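Local coordinates for protein arylesterase (Sulfolobus solfataricus, PDB 5L2P) that hydrolyses aromatic esters, aryl dialkyl phosphates such as paraoxon and p-nitrophenyl esters of fatty acids, as a serine esterase of the GDXG lipolytic family, at residues A[29-34]-A[117-122]; A[112-117]-A[123-128]; A[164-169]-A[177-182]; A[263-266]-A[270-273]. All coordinates share one frame; numbering follows the deposited sequence.

Contact 1 (A[29-34]-A[117-122]); sequences EIRQKV and APEYKF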
loop_
_atom_site.group_PDB
_atom_site.type_symbol
_atom_site.label_atom_id
_atom_site.label_comp_id
_atom_site.label_asym_id
_atom_site.label_seq_id
_atom_site.Cartn_x
_atom_site.Cartn_y
_atom_site.Cartn_z
ATOM N N GLU A 29 11.573 -21.241 30.941
ATOM C CA GLU A 29 10.517 -20.502 31.626
ATOM C C GLU A 29 9.775 -19.540 30.685
ATOM O O GLU A 29 8.576 -19.363 30.820
ATOM C CB GLU A 29 11.062 -19.755 32.839
ATOM C CG GLU A 29 11.727 -20.669 33.845
ATOM C CD GLU A 29 10.826 -21.815 34.298
ATOM O OE1 GLU A 29 9.711 -21.528 34.798
ATOM O OE2 GLU A 29 11.220 -22.999 34.141
ATOM N N ILE A 30 10.490 -18.949 29.729
ATOM C CA ILE A 30 9.864 -18.108 28.694
ATOM C C ILE A 30 8.945 -18.934 27.794
ATOM O O ILE A 30 7.826 -18.514 27.488
ATOM C CB ILE A 30 10.913 -17.335 27.852
ATOM C CG1 ILE A 30 11.606 -16.289 28.750
ATOM C CG2 ILE A 30 10.260 -16.639 26.657
ATOM C CD1 ILE A 30 12.903 -15.764 28.206
ATOM N N ARG A 31 9.416 -20.114 27.406
ATOM C CA ARG A 31 8.608 -21.054 26.623
ATOM C C ARG A 31 7.289 -21.334 27.343
ATOM O O ARG A 31 6.209 -21.189 26.780
ATOM C CB ARG A 31 9.393 -22.351 26.360
ATOM C CG ARG A 31 8.591 -23.470 25.703
ATOM C CD ARG A 31 9.448 -24.721 25.483
ATOM N NE ARG A 31 10.240 -24.689 24.254
ATOM C CZ ARG A 31 11.217 -25.547 23.965
ATOM N NH1 ARG A 31 11.563 -26.480 24.836
ATOM N NH2 ARG A 31 11.877 -25.468 22.817
ATOM N N GLN A 32 7.390 -21.715 28.603
ATOM C CA GLN A 32 6.224 -22.032 29.422
ATOM C C GLN A 32 5.328 -20.818 29.632
ATOM O O GLN A 32 4.105 -20.947 29.559
ATOM C CB GLN A 32 6.702 -22.590 30.765
ATOM C CG GLN A 32 5.609 -22.925 31.775
ATOM C CD GLN A 32 6.154 -23.625 33.004
ATOM O OE1 GLN A 32 7.205 -24.261 32.947
ATOM N NE2 GLN A 32 5.442 -23.515 34.119
ATOM N N LYS A 33 5.905 -19.648 29.896
ATOM C CA LYS A 33 5.088 -18.468 30.163
ATOM C C LYS A 33 4.284 -18.028 28.919
ATOM O O LYS A 33 3.142 -17.591 29.052
ATOM C CB LYS A 33 5.946 -17.312 30.645
ATOM C CG LYS A 33 5.225 -16.330 31.568
ATOM C CD LYS A 33 6.217 -15.357 32.224
ATOM C CE LYS A 33 7.045 -15.960 33.372
ATOM N NZ LYS A 33 6.331 -15.890 34.685
ATOM N N VAL A 34 4.880 -18.142 27.721
ATOM C CA VAL A 34 4.184 -17.843 26.503
ATOM C C VAL A 34 3.129 -18.917 26.204
ATOM O O VAL A 34 2.027 -18.608 25.743
ATOM C CB VAL A 34 5.157 -17.710 25.310
ATOM C CG1 VAL A 34 4.383 -17.590 23.968
ATOM C CG2 VAL A 34 6.093 -16.519 25.542
ATOM N N ALA A 117 12.624 -26.692 18.020
ATOM C CA ALA A 117 13.965 -26.137 18.207
ATOM C C ALA A 117 14.026 -25.388 19.543
ATOM O O ALA A 117 12.981 -25.069 20.111
ATOM C CB ALA A 117 14.293 -25.196 17.077
ATOM N N PRO A 118 15.236 -25.123 20.072
ATOM C CA PRO A 118 16.562 -25.484 19.579
ATOM C C PRO A 118 16.991 -26.957 19.769
ATOM O O PRO A 118 18.048 -27.340 19.283
ATOM C CB PRO A 118 17.476 -24.580 20.414
ATOM C CG PRO A 118 16.806 -24.495 21.727
ATOM C CD PRO A 118 15.327 -24.470 21.399
ATOM N N GLU A 119 16.187 -27.768 20.440
ATOM C CA GLU A 119 16.556 -29.161 20.685
ATOM C C GLU A 119 16.641 -29.903 19.351
ATOM O O GLU A 119 17.596 -30.598 19.091
ATOM C CB GLU A 119 15.533 -29.851 21.606
ATOM C CG GLU A 119 15.480 -29.267 23.018
ATOM C CD GLU A 119 14.453 -28.144 23.196
ATOM O OE1 GLU A 119 14.088 -27.466 22.193
ATOM O OE2 GLU A 119 14.038 -27.898 24.350
ATOM N N TYR A 120 15.625 -29.757 18.518
ATOM C CA TYR A 120 15.574 -30.420 17.223
ATOM C C TYR A 120 15.428 -29.375 16.127
ATOM O O TYR A 120 14.415 -28.664 16.043
ATOM C CB TYR A 120 14.408 -31.383 17.172
ATOM C CG TYR A 120 14.523 -32.485 18.182
ATOM C CD1 TYR A 120 13.976 -32.334 19.475
ATOM C CD2 TYR A 120 15.181 -33.676 17.873
ATOM C CE1 TYR A 120 14.063 -33.341 20.408
ATOM C CE2 TYR A 120 15.284 -34.691 18.813
ATOM C CZ TYR A 120 14.716 -34.527 20.073
ATOM O OH TYR A 120 14.805 -35.543 21.009
ATOM N N LYS A 121 16.462 -29.271 15.309
ATOM C CA LYS A 121 16.536 -28.240 14.315
ATOM C C LYS A 121 15.824 -28.687 13.048
ATOM O O LYS A 121 15.487 -29.869 12.895
ATOM C CB LYS A 121 17.993 -27.901 13.996
ATOM C CG LYS A 121 18.653 -27.044 15.071
ATOM C CD LYS A 121 19.954 -26.448 14.567
ATOM C CE LYS A 121 20.596 -25.618 15.643
ATOM N NZ LYS A 121 20.051 -24.238 15.644
ATOM N N PHE A 122 15.589 -27.721 12.151
ATOM C CA PHE A 122 15.163 -28.009 10.805
ATOM C C PHE A 122 16.039 -29.123 10.204
ATOM O O PHE A 122 17.255 -29.099 10.366
ATOM C CB PHE A 122 15.270 -26.733 9.960
ATOM C CG PHE A 122 15.040 -26.946 8.498
ATOM C CD1 PHE A 122 13.770 -26.921 7.963
ATOM C CD2 PHE A 122 16.119 -27.159 7.645
ATOM C CE1 PHE A 122 13.574 -27.103 6.591
ATOM C CE2 PHE A 122 15.928 -27.347 6.273
ATOM C CZ PHE A 122 14.653 -27.325 5.745
#

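Contact 2 (A[112-117]-A[123-128]); sequences VDYRLA and PTAVYD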
loop_
_atom_site.group_PDB
_atom_site.type_symbol
_atom_site.label_atom_id
_atom_site.label_comp_id
_atom_site.label_asym_id
_atom_site.label_seq_id
_atom_site.Cartn_x
_atom_site.Cartn_y
_atom_site.Cartn_z
ATOM N N VAL A 112 -0.910 -32.323 16.131
ATOM C CA VAL A 112 0.390 -32.973 16.270
ATOM C C VAL A 112 1.365 -32.182 17.171
ATOM O O VAL A 112 1.514 -30.955 17.011
ATOM C CB VAL A 112 1.042 -33.177 14.897
ATOM C CG1 VAL A 112 2.298 -34.048 15.007
ATOM C CG2 VAL A 112 0.047 -33.793 13.917
ATOM N N ASP A 113 2.002 -32.869 18.111
ATOM C CA ASP A 113 3.115 -32.297 18.899
ATOM C C ASP A 113 4.475 -32.572 18.276
ATOM O O ASP A 113 5.238 -33.370 18.800
ATOM C CB ASP A 113 3.114 -32.847 20.342
ATOM C CG ASP A 113 2.561 -31.888 21.331
ATOM O OD1 ASP A 113 2.433 -30.674 21.021
ATOM O OD2 ASP A 113 2.286 -32.372 22.431
ATOM N N TYR A 114 4.764 -31.913 17.162
ATOM C CA TYR A 114 6.042 -32.089 16.469
ATOM C C TYR A 114 7.169 -31.577 17.335
ATOM O O TYR A 114 6.986 -30.703 18.173
ATOM C CB TYR A 114 6.033 -31.376 15.083
ATOM C CG TYR A 114 5.700 -29.906 15.148
ATOM C CD1 TYR A 114 6.695 -28.964 15.388
ATOM C CD2 TYR A 114 4.389 -29.458 15.003
ATOM C CE1 TYR A 114 6.398 -27.620 15.480
ATOM C CE2 TYR A 114 4.077 -28.098 15.079
ATOM C CZ TYR A 114 5.081 -27.189 15.319
ATOM O OH TYR A 114 4.804 -25.861 15.385
ATOM N N ARG A 115 8.359 -32.112 17.103
ATOM C CA ARG A 115 9.540 -31.700 17.877
ATOM C C ARG A 115 9.993 -30.295 17.529
ATOM O O ARG A 115 9.971 -29.901 16.358
ATOM C CB ARG A 115 10.689 -32.681 17.682
ATOM C CG ARG A 115 10.507 -33.970 18.442
ATOM C CD ARG A 115 11.592 -34.966 18.083
ATOM N NE ARG A 115 11.339 -35.605 16.819
ATOM C CZ ARG A 115 12.083 -36.566 16.275
ATOM N NH1 ARG A 115 13.138 -37.028 16.895
ATOM N NH2 ARG A 115 11.745 -37.074 15.097
ATOM N N LEU A 116 10.449 -29.585 18.558
ATOM C CA LEU A 116 10.748 -28.166 18.493
ATOM C C LEU A 116 12.243 -27.847 18.582
ATOM O O LEU A 116 13.034 -28.630 19.147
ATOM C CB LEU A 116 10.044 -27.436 19.646
ATOM C CG LEU A 116 8.530 -27.641 19.755
ATOM C CD1 LEU A 116 7.987 -26.884 20.945
ATOM C CD2 LEU A 116 7.824 -27.196 18.484
ATOM N N ALA A 117 12.624 -26.692 18.020
ATOM C CA ALA A 117 13.965 -26.137 18.207
ATOM C C ALA A 117 14.026 -25.388 19.543
ATOM O O ALA A 117 12.981 -25.069 20.111
ATOM C CB ALA A 117 14.293 -25.196 17.077
ATOM N N PRO A 123 15.435 -30.084 9.494
ATOM C CA PRO A 123 14.023 -30.197 9.098
ATOM C C PRO A 123 13.144 -31.138 9.970
ATOM O O PRO A 123 12.147 -31.642 9.478
ATOM C CB PRO A 123 14.142 -30.752 7.668
ATOM C CG PRO A 123 15.297 -31.678 7.781
ATOM C CD PRO A 123 16.251 -31.105 8.823
ATOM N N THR A 124 13.492 -31.335 11.238
ATOM C CA THR A 124 12.821 -32.323 12.089
ATOM C C THR A 124 11.326 -32.092 12.188
ATOM O O THR A 124 10.543 -32.998 11.923
ATOM C CB THR A 124 13.405 -32.314 13.529
ATOM O OG1 THR A 124 14.817 -32.517 13.498
ATOM C CG2 THR A 124 12.792 -33.427 14.405
ATOM N N ALA A 125 10.922 -30.868 12.525
ATOM C CA ALA A 125 9.479 -30.494 12.575
ATOM C C ALA A 125 8.714 -30.806 11.292
ATOM O O ALA A 125 7.569 -31.274 11.341
ATOM C CB ALA A 125 9.303 -29.013 12.897
ATOM N N VAL A 126 9.346 -30.570 10.137
ATOM C CA VAL A 126 8.669 -30.790 8.858
ATOM C C VAL A 126 8.402 -32.269 8.646
ATOM O O VAL A 126 7.307 -32.674 8.222
ATOM C CB VAL A 126 9.478 -30.248 7.665
ATOM C CG1 VAL A 126 8.733 -30.518 6.357
ATOM C CG2 VAL A 126 9.750 -28.755 7.859
ATOM N N TYR A 127 9.411 -33.079 8.932
ATOM C CA TYR A 127 9.256 -34.533 8.802
ATOM C C TYR A 127 8.362 -35.165 9.868
ATOM O O TYR A 127 7.675 -36.149 9.562
ATOM C CB TYR A 127 10.613 -35.217 8.743
ATOM C CG TYR A 127 11.286 -34.996 7.411
ATOM C CD1 TYR A 127 10.733 -35.529 6.242
ATOM C CD2 TYR A 127 12.452 -34.241 7.305
ATOM C CE1 TYR A 127 11.320 -35.308 5.010
ATOM C CE2 TYR A 127 13.064 -34.033 6.063
ATOM C CZ TYR A 127 12.481 -34.563 4.927
ATOM O OH TYR A 127 13.037 -34.384 3.699
ATOM N N ASP A 128 8.349 -34.605 11.079
ATOM C CA ASP A 128 7.423 -35.087 12.106
ATOM C C ASP A 128 5.984 -34.888 11.666
ATOM O O ASP A 128 5.145 -35.776 11.861
ATOM C CB ASP A 128 7.620 -34.370 13.468
ATOM C CG ASP A 128 8.796 -34.915 14.266
ATOM O OD1 ASP A 128 9.484 -35.847 13.810
ATOM O OD2 ASP A 128 9.065 -34.367 15.343
#

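Contact 3 (A[164-169]-A[177-182]); sequences ATSLLA and TAQVPV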
loop_
_atom_site.group_PDB
_atom_site.type_symbol
_atom_site.label_atom_id
_atom_site.label_comp_id
_atom_site.label_asym_id
_atom_site.label_seq_id
_atom_site.Cartn_x
_atom_site.Cartn_y
_atom_site.Cartn_z
ATOM N N ALA A 164 5.256 -26.471 3.721
ATOM C CA ALA A 164 6.402 -27.393 3.560
ATOM C C ALA A 164 5.935 -28.835 3.318
ATOM O O ALA A 164 6.473 -29.533 2.489
ATOM C CB ALA A 164 7.311 -27.321 4.779
ATOM N N THR A 165 4.944 -29.258 4.085
ATOM C CA THR A 165 4.305 -30.551 3.961
ATOM C C THR A 165 3.710 -30.811 2.609
ATOM O O THR A 165 3.681 -31.944 2.156
ATOM C CB THR A 165 3.123 -30.574 4.947
ATOM O OG1 THR A 165 3.633 -30.677 6.286
ATOM C CG2 THR A 165 2.137 -31.672 4.690
ATOM N N SER A 166 3.121 -29.780 2.030
ATOM C CA SER A 166 2.484 -29.894 0.714
ATOM C C SER A 166 3.518 -30.203 -0.367
ATOM O O SER A 166 3.228 -30.926 -1.308
ATOM C CB SER A 166 1.775 -28.597 0.352
ATOM O OG SER A 166 0.640 -28.395 1.167
ATOM N N LEU A 167 4.719 -29.655 -0.217
ATOM C CA LEU A 167 5.809 -29.948 -1.137
ATOM C C LEU A 167 6.316 -31.371 -1.018
ATOM O O LEU A 167 6.613 -32.015 -2.044
ATOM C CB LEU A 167 6.978 -28.995 -0.895
ATOM C CG LEU A 167 6.719 -27.500 -1.130
ATOM C CD1 LEU A 167 7.944 -26.670 -0.736
ATOM C CD2 LEU A 167 6.382 -27.319 -2.595
ATOM N N LEU A 168 6.434 -31.867 0.223
ATOM C CA LEU A 168 6.774 -33.262 0.468
ATOM C C LEU A 168 5.671 -34.178 -0.030
ATOM O O LEU A 168 5.947 -35.274 -0.531
ATOM C CB LEU A 168 6.983 -33.522 1.950
ATOM C CG LEU A 168 8.276 -33.014 2.559
ATOM C CD1 LEU A 168 8.326 -33.354 4.030
ATOM C CD2 LEU A 168 9.467 -33.641 1.878
ATOM N N ALA A 169 4.427 -33.746 0.130
ATOM C CA ALA A 169 3.288 -34.564 -0.277
ATOM C C ALA A 169 3.319 -34.764 -1.779
ATOM O O ALA A 169 3.060 -35.852 -2.276
ATOM C CB ALA A 169 1.972 -33.911 0.128
ATOM N N THR A 177 -6.340 -33.133 0.012
ATOM C CA THR A 177 -7.452 -32.467 -0.636
ATOM C C THR A 177 -7.362 -30.957 -0.513
ATOM O O THR A 177 -7.832 -30.243 -1.398
ATOM C CB THR A 177 -8.824 -33.007 -0.146
ATOM O OG1 THR A 177 -9.873 -32.407 -0.912
ATOM C CG2 THR A 177 -9.059 -32.693 1.306
ATOM N N ALA A 178 -6.767 -30.472 0.571
ATOM C CA ALA A 178 -6.677 -29.042 0.838
ATOM C C ALA A 178 -5.549 -28.678 1.799
ATOM O O ALA A 178 -5.022 -29.513 2.510
ATOM C CB ALA A 178 -7.987 -28.545 1.404
ATOM N N GLN A 179 -5.163 -27.401 1.775
ATOM C CA GLN A 179 -4.175 -26.855 2.710
ATOM C C GLN A 179 -4.642 -25.487 3.193
ATOM O O GLN A 179 -5.115 -24.654 2.402
ATOM C CB GLN A 179 -2.803 -26.723 2.027
ATOM C CG GLN A 179 -2.814 -25.862 0.769
ATOM C CD GLN A 179 -1.403 -25.596 0.285
ATOM O OE1 GLN A 179 -0.482 -25.357 1.102
ATOM N NE2 GLN A 179 -1.202 -25.652 -1.055
ATOM N N VAL A 180 -4.497 -25.252 4.494
ATOM C CA VAL A 180 -4.946 -24.019 5.089
ATOM C C VAL A 180 -3.861 -23.390 5.953
ATOM O O VAL A 180 -3.900 -23.502 7.168
ATOM C CB VAL A 180 -6.226 -24.236 5.909
ATOM C CG1 VAL A 180 -6.823 -22.910 6.359
ATOM C CG2 VAL A 180 -7.253 -24.971 5.057
ATOM N N PRO A 181 -2.891 -22.705 5.310
ATOM C CA PRO A 181 -1.921 -21.928 6.069
ATOM C C PRO A 181 -2.504 -20.600 6.505
ATOM O O PRO A 181 -2.884 -19.764 5.672
ATOM C CB PRO A 181 -0.767 -21.732 5.079
ATOM C CG PRO A 181 -1.380 -21.871 3.738
ATOM C CD PRO A 181 -2.645 -22.644 3.857
ATOM N N VAL A 182 -2.575 -20.408 7.815
ATOM C CA VAL A 182 -3.054 -19.171 8.387
ATOM C C VAL A 182 -1.836 -18.388 8.886
ATOM O O VAL A 182 -0.961 -18.911 9.585
ATOM C CB VAL A 182 -3.992 -19.471 9.547
ATOM C CG1 VAL A 182 -4.449 -18.184 10.240
ATOM C CG2 VAL A 182 -5.171 -20.277 9.045
#

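Contact 4 (A[263-266]-A[270-273]); sequences RLME and PTLS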
loop_
_atom_site.group_PDB
_atom_site.type_symbol
_atom_site.label_atom_id
_atom_site.label_comp_id
_atom_site.label_asym_id
_atom_site.label_seq_id
_atom_site.Cartn_x
_atom_site.Cartn_y
_atom_site.Cartn_z
ATOM N N ARG A 263 1.326 -16.820 -5.909
ATOM C CA ARG A 263 2.148 -17.803 -6.590
ATOM C C ARG A 263 1.411 -19.116 -6.884
ATOM O O ARG A 263 1.619 -19.732 -7.950
ATOM C CB ARG A 263 3.437 -18.090 -5.811
ATOM C CG ARG A 263 4.489 -17.024 -6.019
ATOM C CD ARG A 263 5.310 -17.234 -7.278
ATOM N NE ARG A 263 6.285 -18.320 -7.168
ATOM C CZ ARG A 263 7.397 -18.286 -6.420
ATOM N NH1 ARG A 263 7.684 -17.224 -5.630
ATOM N NH2 ARG A 263 8.223 -19.335 -6.436
ATOM N N LEU A 264 0.591 -19.555 -5.937
ATOM C CA LEU A 264 -0.257 -20.721 -6.145
ATOM C C LEU A 264 -1.277 -20.458 -7.266
ATOM O O LEU A 264 -1.463 -21.299 -8.107
ATOM C CB LEU A 264 -0.997 -21.087 -4.870
ATOM C CG LEU A 264 -0.112 -21.640 -3.724
ATOM C CD1 LEU A 264 -0.951 -21.810 -2.453
ATOM C CD2 LEU A 264 0.602 -22.953 -4.019
ATOM N N MET A 265 -1.940 -19.297 -7.258
ATOM C CA MET A 265 -2.917 -18.954 -8.276
ATOM C C MET A 265 -2.294 -18.948 -9.657
ATOM O O MET A 265 -2.873 -19.472 -10.615
ATOM C CB MET A 265 -3.501 -17.582 -8.033
ATOM C CG MET A 265 -4.567 -17.521 -6.984
ATOM S SD MET A 265 -5.040 -15.788 -6.674
ATOM C CE MET A 265 -6.068 -15.995 -5.192
ATOM N N GLU A 266 -1.119 -18.348 -9.749
ATOM C CA GLU A 266 -0.381 -18.301 -10.981
ATOM C C GLU A 266 0.051 -19.681 -11.464
ATOM O O GLU A 266 0.153 -19.892 -12.682
ATOM C CB GLU A 266 0.823 -17.428 -10.761
ATOM C CG GLU A 266 1.503 -16.956 -12.016
ATOM C CD GLU A 266 2.710 -16.095 -11.681
ATOM O OE1 GLU A 266 2.862 -15.721 -10.462
ATOM O OE2 GLU A 266 3.478 -15.775 -12.638
ATOM N N PRO A 270 -6.292 -23.826 -7.504
ATOM C CA PRO A 270 -7.435 -23.035 -6.987
ATOM C C PRO A 270 -7.238 -22.604 -5.491
ATOM O O PRO A 270 -6.982 -23.426 -4.606
ATOM C CB PRO A 270 -8.640 -23.965 -7.144
ATOM C CG PRO A 270 -8.145 -25.239 -7.709
ATOM C CD PRO A 270 -6.644 -25.217 -7.781
ATOM N N THR A 271 -7.352 -21.300 -5.261
ATOM C CA THR A 271 -6.902 -20.638 -4.056
ATOM C C THR A 271 -7.860 -19.526 -3.689
ATOM O O THR A 271 -8.272 -18.733 -4.499
ATOM C CB THR A 271 -5.512 -19.975 -4.256
ATOM O OG1 THR A 271 -4.563 -20.943 -4.691
ATOM C CG2 THR A 271 -4.942 -19.425 -3.000
ATOM N N LEU A 272 -8.204 -19.490 -2.412
ATOM C CA LEU A 272 -8.831 -18.355 -1.773
ATOM C C LEU A 272 -7.795 -17.750 -0.850
ATOM O O LEU A 272 -7.046 -18.410 -0.207
ATOM C CB LEU A 272 -10.071 -18.793 -1.024
ATOM C CG LEU A 272 -10.862 -17.692 -0.362
ATOM C CD1 LEU A 272 -11.619 -16.854 -1.377
ATOM C CD2 LEU A 272 -11.829 -18.310 0.664
ATOM N N SER A 273 -7.724 -16.450 -0.834
ATOM C CA SER A 273 -6.778 -15.700 -0.060
ATOM C C SER A 273 -7.504 -14.479 0.438
ATOM O O SER A 273 -8.044 -13.683 -0.325
ATOM C CB SER A 273 -5.600 -15.276 -0.931
ATOM O OG SER A 273 -4.739 -14.403 -0.222
#

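Contact 1 (A[29-34]-A[117-122])
Arg31 on a turn of helix and Ala117 in a loop mark the closest backbone approach here, and even so their CA atoms stand 11.2 Å apart, so segments 29-34 and 117-122 meet through long side chains. The first is regular helix, with Lys33 N bonded to Glu29 O; the second is irregular and contains a cis peptide bond before Pro118. Arg31 spans most of the distance. Its CG lies anti to the backbone N (chi1 173°), and the chain runs straight until it bends at chi3, which delivers the guanidinium to the loop. There it meets Glu119 end-on in a bidentate salt bridge: NH1 of Arg31 donates to OE2 of Glu119 at 2.9 Å, and NH2 of Arg31 donates to OE1 of Glu119 at 3.0 Å. The second bond is almost perfectly straight and uses the syn lone pair of OE1; OE2 is also met on its syn side, but somewhat out of the carboxylate plane. With the two flat groups only 16° from coplanar, the paired bonds fix their mutual rotation. Arg31 NH2 also lies 2.9 Å from Ala117 O, at the guanidinium edge, while Pro118 CD approaches obliquely at 3.9 Å. The N-H on NE bonds to Ile87 O, tying the arginine to a second loop. The contact thus fastens helix 27-39 to the loop between strand 108-112 and helix 124-138, with Phe27 of the same helix against Pro118 and a backbone bond between Ala117 and Trp86 adding a further tie.

Contact 2 (A[112-117]-A[123-128])
Asp128, one turn into helix 124-138, faces Arg115 across the tightest part of this contact. The arginine grips its carboxylate side-on: NE donates to OD2 of Asp128 at 3.0 Å and NH2 to OD1 of Asp128 at 2.9 Å, both on syn lone pairs, with the two planes only 3° apart. OD2 takes a further bond on its anti lone pair, from Arg115 N at 2.9 Å, so one residue holds this oxygen by backbone and side chain together. The CG2 methyl of Thr124 covers one guanidinium face, 3.6 Å from Arg115 NE. A leucine in place of Arg115 would probably leave the buried Asp128 carboxylate without its countercharge, keeping at most the backbone bond. Next to the salt bridge, Tyr114 makes apolar contact, its CD1 3.6 Å from Ala125 CB, and its hydroxyl bonds to His82 O. The looser side is the rest of Thr124, which remains partly exposed and bonds through OG1 to Lys121 O, while Arg115 NH1 points away from the helix and forms a salt bridge with Asp59. This is the loop from strand 108-112 to helix 124-138 in the alpha/beta hydrolase fold; here Tyr114 also stacks on His82, of the probable oxyanion-hole motif.

Contact 3 (A[164-169]-A[177-182])
Ser166 OG, bonded to Val162 O one turn back in its own helix, also lies 3.2 Å from Gln179 OE1, the one close approach between helix segment 164-169 and strand segment 177-182. Gln179 likewise has a firmer partner, its NE2 bonding to Pro241 O. The amide is therefore anchored through its nitrogen while its oxygen faces the serine. Gln179 CG sits between the backbone N and the carbonyl carbon (chi1 57°), and from there the chain extends towards the helix, placing CD 3.6 Å from Ser166 OG. Gln179 CB is 3.9 Å from Ser166 OG. Both side chains are buried, and the backbones keep well apart, with the CA atoms of Ser166 and Gln179 separated by 7.6 Å. Putting a leucine at Gln179 would probably leave Pro241 O without its side-chain donor and set an apolar branch against the serine hydroxyl. The pair lies inside the beta-alpha-beta crossover of strand 150-155, helix 157-171 and strand 178-182; Leu240 and Pro241 pack on Ser166, and Gln179 bonds through its backbone to Gln242 and Ile244 of strand 242-248.

Contact 4 (A[263-266]-A[270-273])
Thr271 receives two helix side chains, Leu264 and Met265, and segments 263-266 and 270-273 are joined by van der Waals packing. Met265 lies across the threonine: its CG is 3.8 Å from Thr271 CB, and the extended chain beyond CG carries the methyl CE along the strand. That methyl ends 3.6 Å from Thr271 O and 4.3 Å from Ser273 CB, so one thioether arm spans two residues that face the helix, skipping Leu272, whose side chain starts out in the other direction. Leu264 contributes its CB, 3.6 Å from Thr271 OG1. The backbones come close, the CA atoms of Met265 and Thr271 being 6.0 Å apart. This is the second half of a beta-alpha-beta crossover in the alpha/beta hydrolase fold, where helix 254-266 returns through a short turn to 271-276, the outermost strand of the sheet within this chain. Polar bonds lead outward. Thr271 OG1 stays beside its own backbone N (chi1 -56°) and bonds to Val269 O in the turn, while backbone bonds tie Leu272 to Ala243 and Val245 of the adjoining strand. Ser273 bonds through OG to Asn277 of a second subunit and through its backbone to the same neighbour, whose Asp4 packs on Met265.

In the fold
The contacts follow chain order, except that 1 and 2 interlock, sharing Ala117 and alternating their segments. Their centres are 12 Å apart, and Tyr120 of contact 1 lies against Arg115 of contact 2. Helices 124-138 and 157-171 join contact 2 to contact 3, where Val126 and Tyr127 meet Leu168. Contacts 3 and 4, centres 13 Å apart, belong to neighbouring crossovers, strand 178-182 of one beside strand 242-248 of the other. The centres of contacts 1 and 4 are 33 Å apart. Together the four attach an N-terminal helix, a loop and two crossover helices to the alpha/beta hydrolase core, with Tyr114 of contact 2 about 8 Å, side chain to side chain, from Ser156, the probable nucleophile.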